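Local structure of giding protein-mglB (Thermus thermophilus, 1J3W) at residues Asp57-Ala60 with Thr61-Gly65. The protein is a Roadblock/LC7-domain protein linked to gliding motility that may act as a guanyl-nucleotide exchange factor and molecular adaptor. Sequence-based numbering, arbitrary orientation.
Sequences DTLA and TLVAG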
loop_
_atom_site.group_PDB
_atom_site.type_symbol
_atom_site.label_atom_id
_atom_site.label_comp_id
_atom_site.label_asym_id
_atom_site.label_seq_id
_atom_site.Cartn_x
_atom_site.Cartn_y
_atom_site.Cartn_z
ATOM N N ASP B 57 -9.192 -4.794 -15.949
ATOM C CA ASP B 57 -9.083 -5.619 -14.757
ATOM C C ASP B 57 -7.835 -5.205 -13.973
ATOM O O ASP B 57 -7.869 -5.122 -12.748
ATOM C CB ASP B 57 -9.069 -7.114 -15.126
ATOM C CG ASP B 57 -7.941 -7.495 -16.068
ATOM O OD1 ASP B 57 -7.470 -6.661 -16.871
ATOM O OD2 ASP B 57 -7.532 -8.674 -16.014
ATOM N N THR B 58 -6.752 -4.908 -14.683
ATOM C CA THR B 58 -5.527 -4.468 -14.027
ATOM C C THR B 58 -5.761 -3.094 -13.393
ATOM O O THR B 58 -5.332 -2.843 -12.267
ATOM C CB THR B 58 -4.363 -4.382 -15.021
ATOM O OG1 THR B 58 -4.203 -5.655 -15.664
ATOM C CG2 THR B 58 -3.065 -4.021 -14.299
ATOM N N LEU B 59 -6.455 -2.210 -14.108
ATOM C CA LEU B 59 -6.742 -0.881 -13.575
ATOM C C LEU B 59 -7.523 -1.004 -12.269
ATOM O O LEU B 59 -7.186 -0.373 -11.266
ATOM C CB LEU B 59 -7.556 -0.060 -14.583
ATOM C CG LEU B 59 -8.086 1.286 -14.069
ATOM C CD1 LEU B 59 -6.924 2.188 -13.684
ATOM C CD2 LEU B 59 -8.946 1.950 -15.143
ATOM N N ALA B 60 -8.570 -1.825 -12.288
ATOM C CA ALA B 60 -9.410 -2.038 -11.114
ATOM C C ALA B 60 -8.610 -2.629 -9.955
ATOM O O ALA B 60 -8.783 -2.229 -8.804
ATOM C CB ALA B 60 -10.579 -2.952 -11.471
ATOM N N THR B 61 -7.737 -3.581 -10.263
ATOM C CA THR B 61 -6.908 -4.204 -9.239
ATOM C C THR B 61 -6.013 -3.157 -8.582
ATOM O O THR B 61 -5.911 -3.100 -7.356
ATOM C CB THR B 61 -6.026 -5.305 -9.838
ATOM O OG1 THR B 61 -6.858 -6.325 -10.399
ATOM C CG2 THR B 61 -5.145 -5.925 -8.763
ATOM N N LEU B 62 -5.372 -2.326 -9.399
ATOM C CA LEU B 62 -4.491 -1.287 -8.874
ATOM C C LEU B 62 -5.262 -0.259 -8.054
ATOM O O LEU B 62 -4.771 0.218 -7.032
ATOM C CB LEU B 62 -3.744 -0.592 -10.013
ATOM C CG LEU B 62 -2.745 -1.469 -10.770
ATOM C CD1 LEU B 62 -2.172 -0.700 -11.939
ATOM C CD2 LEU B 62 -1.627 -1.913 -9.832
ATOM N N VAL B 63 -6.463 0.100 -8.499
ATOM C CA VAL B 63 -7.258 1.055 -7.738
ATOM C C VAL B 63 -7.631 0.443 -6.391
ATOM O O VAL B 63 -7.589 1.122 -5.365
ATOM C CB VAL B 63 -8.530 1.467 -8.513
ATOM C CG1 VAL B 63 -9.468 2.260 -7.615
ATOM C CG2 VAL B 63 -8.133 2.298 -9.720
ATOM N N ALA B 64 -7.963 -0.847 -6.393
ATOM C CA ALA B 64 -8.324 -1.550 -5.165
ATOM C C ALA B 64 -7.111 -1.635 -4.237
ATOM O O ALA B 64 -7.231 -1.443 -3.025
ATOM C CB ALA B 64 -8.830 -2.954 -5.495
ATOM N N GLY B 65 -5.949 -1.925 -4.813
ATOM C CA GLY B 65 -4.736 -2.005 -4.018
ATOM C C GLY B 65 -4.465 -0.661 -3.364
ATOM O O GLY B 65 -4.104 -0.590 -2.189
#
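Asp57 and Thr61 lie one turn apart on a continuous alpha-helix, and the N-H groups of Thr61, Leu62, Val63 and Ala64 each bond the carbonyl oxygen four residues earlier. At Asp57 O a second donor joins in. Thr61 OG1 donates to it at 2.8 Å, in addition to the backbone bond from Thr61 N to Asp57 O at 2.9 Å. The two donors approach from opposite faces of the carbonyl plane, the hydroxyl tilted 34° from it. Thr61 OG1 can reach back because it stands beside its own backbone N, anti to the carbonyl carbon (chi1 -61°). The hydroxyl proton is thus used within its own helix, and Asp57 O is gripped by two donors.

Further round the helix, Leu59 and Val63 run side by side and point the same way, with Leu59 CD1 4.1 Å from Val63 CG2. Val63 CG2 also sits 3.2 Å from Leu59 O. Thr58 and Leu62 lie alongside each other in the same way, with Thr58 CG2 4.2 Å from Leu62 CD1.

Leu59 and Val63 pack on strands 31-36 and 103-109, and Ala60 on Ile35. Thr58 and Leu62 touch Thr61 of a second subunit, while Leu73 and Leu76 of a third subunit pack against this helix too. The arrangement is that of a helix packed by an apolar face on the antiparallel sheet of a Roadblock/LC7 domain, and here the same helix also contacts two other subunits of the assembly.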